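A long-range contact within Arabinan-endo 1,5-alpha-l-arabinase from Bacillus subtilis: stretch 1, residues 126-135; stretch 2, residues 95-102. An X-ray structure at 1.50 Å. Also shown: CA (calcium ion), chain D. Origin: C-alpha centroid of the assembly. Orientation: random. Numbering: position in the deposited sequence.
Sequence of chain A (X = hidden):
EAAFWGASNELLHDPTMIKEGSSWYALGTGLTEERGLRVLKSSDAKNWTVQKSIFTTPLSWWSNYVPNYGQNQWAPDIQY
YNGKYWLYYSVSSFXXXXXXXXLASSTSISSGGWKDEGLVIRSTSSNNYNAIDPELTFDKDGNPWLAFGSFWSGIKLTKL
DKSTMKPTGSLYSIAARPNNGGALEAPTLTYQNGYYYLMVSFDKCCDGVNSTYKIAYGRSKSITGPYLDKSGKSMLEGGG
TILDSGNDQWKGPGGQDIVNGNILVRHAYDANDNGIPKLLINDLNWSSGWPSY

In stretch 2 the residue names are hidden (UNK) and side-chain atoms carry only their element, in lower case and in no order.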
# COMPACT_ATOMS: atom_id res chain seq x y z
N SER A 126 16.72 -13.07 8.47
CA SER A 126 16.25 -14.30 9.12
C SER A 126 14.75 -14.54 9.01
O SER A 126 14.30 -15.67 9.29
CB SER A 126 16.64 -14.26 10.58
OG SER A 126 18.08 -14.33 10.61
N ASN A 127 14.00 -13.54 8.56
CA ASN A 127 12.56 -13.70 8.36
C ASN A 127 12.27 -14.14 6.93
O ASN A 127 13.03 -13.86 6.00
CB ASN A 127 11.82 -12.40 8.63
CG ASN A 127 11.94 -11.97 10.09
OD1 ASN A 127 12.59 -10.95 10.39
ND2 ASN A 127 11.39 -12.74 11.00
N ASN A 128 11.17 -14.86 6.79
CA ASN A 128 10.64 -15.27 5.49
C ASN A 128 9.62 -14.25 4.90
O ASN A 128 8.69 -14.61 4.19
CB ASN A 128 10.00 -16.70 5.59
CG ASN A 128 8.63 -16.73 6.40
OD1 ASN A 128 8.24 -15.76 7.09
ND2 ASN A 128 7.90 -17.86 6.29
N TYR A 129 9.77 -12.97 5.26
CA TYR A 129 8.89 -11.89 4.77
C TYR A 129 9.65 -10.57 4.83
O TYR A 129 10.74 -10.50 5.39
CB TYR A 129 7.61 -11.77 5.61
CG TYR A 129 7.81 -11.58 7.09
CD1 TYR A 129 8.08 -10.34 7.66
CD2 TYR A 129 7.71 -12.68 7.94
CE1 TYR A 129 8.23 -10.21 9.07
CE2 TYR A 129 7.86 -12.58 9.26
CZ TYR A 129 8.14 -11.36 9.84
OH TYR A 129 8.23 -11.30 11.22
N ASN A 130 9.05 -9.56 4.24
CA ASN A 130 9.64 -8.22 4.15
C ASN A 130 8.65 -7.22 4.73
O ASN A 130 7.52 -7.10 4.27
CB ASN A 130 9.96 -7.87 2.70
CG ASN A 130 10.77 -6.61 2.56
OD1 ASN A 130 11.32 -6.09 3.52
ND2 ASN A 130 10.95 -6.16 1.29
N ALA A 131 9.10 -6.50 5.76
CA ALA A 131 8.26 -5.51 6.44
C ALA A 131 8.24 -4.17 5.71
O ALA A 131 8.81 -3.18 6.17
CB ALA A 131 8.72 -5.29 7.90
N ILE A 132 7.56 -4.20 4.58
CA ILE A 132 7.23 -3.03 3.81
C ILE A 132 5.78 -3.09 3.32
O ILE A 132 5.09 -4.09 3.43
CB ILE A 132 8.21 -2.82 2.62
CG1 ILE A 132 7.98 -3.84 1.51
CG2 ILE A 132 9.66 -2.84 3.08
CD1 ILE A 132 8.73 -3.57 0.25
N ASP A 133 5.35 -1.98 2.75
CA ASP A 133 4.06 -1.87 2.09
C ASP A 133 2.86 -2.02 3.05
O ASP A 133 1.97 -2.84 2.83
CB ASP A 133 3.86 -2.81 0.91
CG ASP A 133 4.85 -2.60 -0.18
OD1 ASP A 133 5.64 -1.62 -0.22
OD2 ASP A 133 4.89 -3.44 -1.12
N PRO A 134 2.84 -1.21 4.13
CA PRO A 134 1.74 -1.32 5.11
C PRO A 134 0.39 -0.93 4.61
O PRO A 134 0.27 -0.06 3.75
CB PRO A 134 2.15 -0.33 6.20
CG PRO A 134 3.07 0.67 5.49
CD PRO A 134 3.78 -0.13 4.48
N GLU A 135 -0.63 -1.53 5.20
CA GLU A 135 -2.02 -1.21 4.93
C GLU A 135 -2.79 -1.31 6.24
O GLU A 135 -2.92 -2.38 6.80
CB GLU A 135 -2.57 -2.23 3.92
CG GLU A 135 -4.06 -2.40 3.86
CD GLU A 135 -4.81 -1.23 3.26
OE1 GLU A 135 -4.23 -0.11 3.16
OE2 GLU A 135 -6.00 -1.39 2.86
N UNK A 95 15.63 -4.23 -2.75
CA UNK A 95 15.89 -5.66 -2.84
C UNK A 95 16.01 -6.39 -1.51
O UNK A 95 16.07 -7.60 -1.49
N UNK A 96 16.11 -5.68 -0.40
CA UNK A 96 16.46 -6.29 0.87
C UNK A 96 15.23 -6.64 1.70
O UNK A 96 14.25 -5.89 1.72
o UNK A 96 17.73 -5.87 2.91
c UNK A 96 17.31 -5.30 1.67
N UNK A 97 15.28 -7.72 2.48
CA UNK A 97 14.23 -7.86 3.50
C UNK A 97 14.65 -7.48 4.90
O UNK A 97 13.96 -7.82 5.87
c UNK A 97 14.36 -10.33 4.07
o UNK A 97 15.61 -10.28 4.09
c UNK A 97 13.53 -9.24 3.49
n UNK A 97 13.68 -11.37 4.55
N UNK A 98 15.72 -6.68 5.00
CA UNK A 98 15.99 -5.97 6.22
C UNK A 98 15.32 -4.60 6.11
O UNK A 98 15.80 -3.70 5.43
c UNK A 98 17.47 -5.86 6.43
o UNK A 98 18.03 -7.17 6.53
c UNK A 98 17.76 -5.20 7.78
N UNK A 99 14.18 -4.48 6.79
CA UNK A 99 13.23 -3.40 6.60
C UNK A 99 12.43 -3.14 7.85
O UNK A 99 12.39 -3.95 8.76
c UNK A 99 12.24 -3.74 5.48
o UNK A 99 12.85 -4.11 4.27
N UNK A 100 11.79 -1.97 7.91
CA UNK A 100 10.91 -1.68 9.04
C UNK A 100 9.74 -0.85 8.60
O UNK A 100 9.84 -0.06 7.67
c UNK A 100 11.65 -0.93 10.13
N UNK A 101 8.62 -1.05 9.26
CA UNK A 101 7.46 -0.18 9.09
C UNK A 101 7.40 0.70 10.32
O UNK A 101 7.45 0.22 11.45
c UNK A 101 4.88 -0.11 9.08
c UNK A 101 5.16 -2.87 7.48
c UNK A 101 6.12 -0.99 8.91
c UNK A 101 6.11 -1.70 7.57
N UNK A 102 7.30 2.01 10.07
CA UNK A 102 7.15 3.00 11.12
C UNK A 102 5.75 3.61 11.06
O UNK A 102 4.97 3.39 10.13
CA CA D . -4.91 2.12 2.49
O HOH W 1 12.90 -4.07 0.43
O HOH W 2 -6.98 1.03 2.28
O HOH W 3 -5.37 2.17 4.89
O HOH W 4 -7.11 3.71 2.15
O HOH W 5 -5.16 4.40 2.83

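Position 95 has no side-chain atoms, and nothing of stretch 1 comes near it. Its phi of 89° and psi of -11° would jam a CB against the carbonyl O of the residue before, so the backbone alone calls for glycine: G95.

Position 96 carries one carbon and then one oxygen. That oxygen accepts a hydrogen bond from the backbone N of position 98 at 3.0 Å, bracing the turn rather than reaching across. What the position offers stretch 1 is its backbone O, which takes a proton from water 1 at 2.6 Å; the same water accepts from N130 ND2 at 3.0 Å and so bridges the two stretches. One carbon and one oxygen make serine, S96.

At position 97 there are two carbons, the second bearing one oxygen and one nitrogen. The CB points toward stretch 1, and the nitrogen donates to Y129 O at 3.2 Å, with a weak second bond to N127 O at 3.0 Å. A carboxamide this short is asparagine, N97. One amide group thus engages two carbonyls of an irregular loop.

Position 98 has a first carbon forked into one oxygen and one carbon. It points away and covers nothing of stretch 1. The fork is that of threonine, T98.

Position 99 again shows one carbon and one oxygen, but here the CB points toward the partner. The oxygen donates to N130 OD1 at 2.6 Å, while the CB packs 3.6 Å from I132 CG2. This is serine, S99.

Position 100 ends at a single carbon, its CB, which points away, in keeping with the alternation of a strand. That makes it alanine, A100.

Position 101 has four carbons, forked at the first, with one arm two carbons long. It points toward stretch 1, where the end of the longer arm lies 4.3 Å from A131 CB and the shorter arm lies 4.0 Å from P134 CB. This is isoleucine, I101.

Position 102 has no side-chain atoms and is glycine, G102. An ideal CB would point away and meet nothing of stretch 1 within 5.5 Å, so this contact does not explain the choice.

The contact runs from polar to apolar. N97 holds backbone carbonyls, S99 ties down the N130 side chain, and I101 gives the greatest covered area of stretch 2 by packing on A131 and P134. A131 O is left buried, 3.4 Å from I101 CG1, with no polar partner. For a designer, the lesson is to let strand alternation aim S99 and I101 inward and to spend a short amide where it can reach two loop carbonyls.

Stretch 2 95-102: GSNTSAIG
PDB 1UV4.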